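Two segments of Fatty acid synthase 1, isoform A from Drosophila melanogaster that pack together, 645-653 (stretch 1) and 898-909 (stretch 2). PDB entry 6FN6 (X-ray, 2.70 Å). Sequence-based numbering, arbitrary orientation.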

# COMPACT_ATOMS: atom_id res chain seq x y z
N GLY A 645 7.97 32.67 -25.99
CA GLY A 645 7.43 33.66 -26.90
C GLY A 645 7.80 35.09 -26.54
O GLY A 645 8.84 35.34 -25.93
N ARG A 646 6.93 36.02 -26.92
CA ARG A 646 7.17 37.44 -26.68
C ARG A 646 6.11 38.07 -25.78
O ARG A 646 4.94 37.70 -25.82
CB ARG A 646 7.25 38.19 -28.00
CG ARG A 646 8.49 37.84 -28.81
CD ARG A 646 8.64 38.74 -30.03
NE ARG A 646 9.81 38.37 -30.82
CZ ARG A 646 11.06 38.73 -30.54
NH1 ARG A 646 12.05 38.34 -31.32
NH2 ARG A 646 11.32 39.47 -29.47
N ASP A 647 6.55 39.03 -24.98
CA ASP A 647 5.68 39.74 -24.05
C ASP A 647 4.81 40.74 -24.82
O ASP A 647 5.01 40.96 -26.01
CB ASP A 647 6.52 40.45 -22.99
CG ASP A 647 5.69 41.06 -21.88
OD1 ASP A 647 5.31 40.31 -20.95
OD2 ASP A 647 5.41 42.27 -21.94
N THR A 648 3.84 41.33 -24.13
CA THR A 648 3.05 42.43 -24.69
C THR A 648 3.97 43.55 -25.18
O THR A 648 3.61 44.30 -26.09
CB THR A 648 2.06 43.00 -23.65
OG1 THR A 648 1.09 42.01 -23.32
CG2 THR A 648 1.35 44.24 -24.18
N GLN A 649 5.15 43.65 -24.58
CA GLN A 649 6.10 44.70 -24.92
C GLN A 649 7.30 44.12 -25.68
O GLN A 649 8.39 44.69 -25.68
CB GLN A 649 6.56 45.43 -23.66
CG GLN A 649 7.16 46.81 -23.91
CD GLN A 649 7.57 47.52 -22.64
OE1 GLN A 649 7.32 48.71 -22.48
NE2 GLN A 649 8.21 46.79 -21.73
N GLY A 650 7.09 42.97 -26.32
CA GLY A 650 8.07 42.37 -27.20
C GLY A 650 9.28 41.77 -26.52
O GLY A 650 10.27 41.44 -27.17
N ARG A 651 9.21 41.63 -25.20
CA ARG A 651 10.28 41.01 -24.43
C ARG A 651 10.33 39.50 -24.66
O ARG A 651 9.29 38.85 -24.82
CB ARG A 651 10.08 41.31 -22.94
CG ARG A 651 10.38 42.76 -22.59
CD ARG A 651 10.06 43.05 -21.14
NE ARG A 651 8.62 43.07 -20.92
CZ ARG A 651 8.03 43.12 -19.72
NH1 ARG A 651 8.76 43.13 -18.62
NH2 ARG A 651 6.71 43.13 -19.64
N ARG A 652 11.53 38.94 -24.67
CA ARG A 652 11.71 37.50 -24.83
C ARG A 652 11.41 36.78 -23.52
O ARG A 652 12.09 36.99 -22.51
CB ARG A 652 13.13 37.18 -25.31
CG ARG A 652 13.29 37.24 -26.82
CD ARG A 652 14.74 37.35 -27.28
NE ARG A 652 15.55 36.18 -26.91
CZ ARG A 652 16.44 36.15 -25.92
NH1 ARG A 652 16.67 37.22 -25.17
NH2 ARG A 652 17.12 35.03 -25.68
N VAL A 653 10.38 35.93 -23.53
CA VAL A 653 9.86 35.33 -22.31
C VAL A 653 9.56 33.85 -22.50
O VAL A 653 9.22 33.40 -23.59
CB VAL A 653 8.59 36.08 -21.84
CG1 VAL A 653 8.04 35.47 -20.55
CG2 VAL A 653 8.87 37.56 -21.66
N ASP A 898 8.75 31.39 -36.33
CA ASP A 898 10.21 31.47 -36.40
C ASP A 898 10.69 32.68 -35.62
O ASP A 898 10.14 33.77 -35.75
CB ASP A 898 10.67 31.54 -37.85
CG ASP A 898 10.73 30.18 -38.52
OD1 ASP A 898 11.40 29.28 -37.98
OD2 ASP A 898 10.08 30.01 -39.58
N GLU A 899 11.72 32.49 -34.80
CA GLU A 899 12.23 33.57 -33.97
C GLU A 899 13.00 34.60 -34.80
O GLU A 899 13.82 34.25 -35.65
CB GLU A 899 13.13 33.01 -32.86
CG GLU A 899 13.67 34.07 -31.91
CD GLU A 899 14.54 33.49 -30.81
OE1 GLU A 899 14.71 32.25 -30.78
OE2 GLU A 899 15.05 34.27 -29.98
N GLU A 900 12.71 35.87 -34.54
CA GLU A 900 13.40 36.98 -35.19
C GLU A 900 14.90 36.93 -34.90
O GLU A 900 15.33 36.48 -33.84
CB GLU A 900 12.83 38.32 -34.73
CG GLU A 900 11.42 38.60 -35.25
CD GLU A 900 10.35 37.89 -34.45
OE1 GLU A 900 10.69 37.05 -33.60
OE2 GLU A 900 9.15 38.18 -34.68
N ALA A 901 15.69 37.39 -35.86
CA ALA A 901 17.14 37.27 -35.78
C ALA A 901 17.73 38.25 -34.78
O ALA A 901 17.20 39.35 -34.57
CB ALA A 901 17.76 37.49 -37.15
N GLY A 902 18.83 37.84 -34.15
CA GLY A 902 19.49 38.64 -33.13
C GLY A 902 19.14 38.24 -31.70
O GLY A 902 19.85 38.60 -30.77
N LYS A 903 18.06 37.48 -31.56
CA LYS A 903 17.53 37.08 -30.25
C LYS A 903 17.49 38.26 -29.27
O LYS A 903 18.04 38.19 -28.17
CB LYS A 903 18.32 35.91 -29.66
CG LYS A 903 19.81 36.15 -29.40
CD LYS A 903 20.47 34.90 -28.83
CE LYS A 903 20.61 33.82 -29.89
NZ LYS A 903 21.31 32.61 -29.37
N LYS A 904 16.84 39.34 -29.69
CA LYS A 904 16.66 40.53 -28.86
C LYS A 904 15.17 40.83 -28.75
O LYS A 904 14.35 40.17 -29.40
CB LYS A 904 17.42 41.73 -29.44
CG LYS A 904 18.92 41.49 -29.60
CD LYS A 904 19.56 42.46 -30.58
CE LYS A 904 19.51 43.89 -30.06
NZ LYS A 904 20.04 44.86 -31.05
N ALA A 905 14.82 41.82 -27.94
CA ALA A 905 13.42 42.20 -27.78
C ALA A 905 12.94 42.98 -29.00
O ALA A 905 13.65 43.83 -29.53
CB ALA A 905 13.24 43.03 -26.52
N LEU A 906 11.72 42.67 -29.43
CA LEU A 906 11.20 43.20 -30.69
C LEU A 906 9.70 42.94 -30.83
O LEU A 906 9.23 41.85 -30.51
CB LEU A 906 11.97 42.57 -31.85
CG LEU A 906 11.52 42.85 -33.28
CD1 LEU A 906 11.64 44.32 -33.60
CD2 LEU A 906 12.35 42.03 -34.25
N GLN A 907 8.96 43.93 -31.31
CA GLN A 907 7.53 43.77 -31.53
C GLN A 907 7.28 42.83 -32.72
O GLN A 907 7.86 43.02 -33.79
CB GLN A 907 6.86 45.13 -31.77
CG GLN A 907 5.35 45.11 -31.60
CD GLN A 907 4.93 44.88 -30.16
OE1 GLN A 907 5.69 45.16 -29.23
NE2 GLN A 907 3.72 44.37 -29.97
N PRO A 908 6.40 41.83 -32.54
CA PRO A 908 6.24 40.80 -33.58
C PRO A 908 5.51 41.26 -34.84
O PRO A 908 4.57 42.05 -34.76
CB PRO A 908 5.44 39.71 -32.87
CG PRO A 908 4.64 40.44 -31.85
CD PRO A 908 5.51 41.58 -31.39
N LYS A 909 5.95 40.75 -35.99
CA LYS A 909 5.24 40.96 -37.24
C LYS A 909 3.93 40.17 -37.20
O LYS A 909 3.87 39.11 -36.59
CB LYS A 909 6.08 40.50 -38.44
CG LYS A 909 7.48 41.09 -38.51
CD LYS A 909 8.37 40.26 -39.42
CE LYS A 909 9.76 40.86 -39.56
NZ LYS A 909 10.43 41.06 -38.24

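The contact between these two segments of Drosophila fatty acid synthase is a polar one, in which a β-hairpin holds, through two arginines and a single backbone-to-backbone hydrogen bond, an irregular segment that bends through a type II turn from Glu900 to Lys903 and then runs extended past the hairpin. It illustrates a general principle: a chain without regular secondary structure can be fixed in place when a neighbour engages a few of its backbone groups and pairs with its acidic side chains.

The hairpin provides the frame. Its strands are tied by Gly645 N to Val653 O (2.8 Å) and Val653 N to Gly645 O (2.9 Å), and Asp647 N donates to Arg651 O at 2.8 Å. A type I turn from Asp647 to Gly650 joins them, and the Asp647 carboxylate steadies it: OD2 accepts from Gln649 N at 3.0 Å and forms a salt bridge with Arg651 NH2 at 2.8 Å. Arg651 thus serves the hairpin itself, its CA-to-CB bond directed away from the second stretch.

At the end of the turn the two backbones come close, with the CA atoms of Gly650 and Gln907 4.6 Å apart. Leu906 N donates to Gly650 O at 3.0 Å, and Ala905 CA lies 3.3 Å from the same oxygen in a CA-H...O contact. Glycine suits this position twice over. Its phi is positive, and a CB here would point toward the second stretch and sit 2.9 Å from Leu906 O, a clash.

Arg646 is the centre of the interface and the residue most covered by the other stretch. Its guanidinium reads both side chain and backbone: NH1 forms a salt bridge with Glu900 OE1 at 3.0 Å, supplemented by a weak hydrogen bond from NE to that oxygen at 3.2 Å, while NH2 donates to Lys904 O at 3.1 Å. These acceptors lie at the edge of the group, near its plane, where the N-H bonds point; Leu906 CB covers one face. NH2 also donates to Gly650 O at 3.2 Å, so this carbonyl receives hydrogen bonds from both stretches.

Arg652 makes a looser version of the same arrangement. Its salt bridge to Glu899 is long, 3.7 Å from NE to OE2, although the carboxylate oxygen again lies at the guanidinium edge. Lys903 O sits over one face, 3.4 Å from Arg652 CZ, a position that favours packing and electrostatic attraction but not hydrogen bonding. Similar chemistry thus yields directional bonds at one arginine and mainly charge and packing at another.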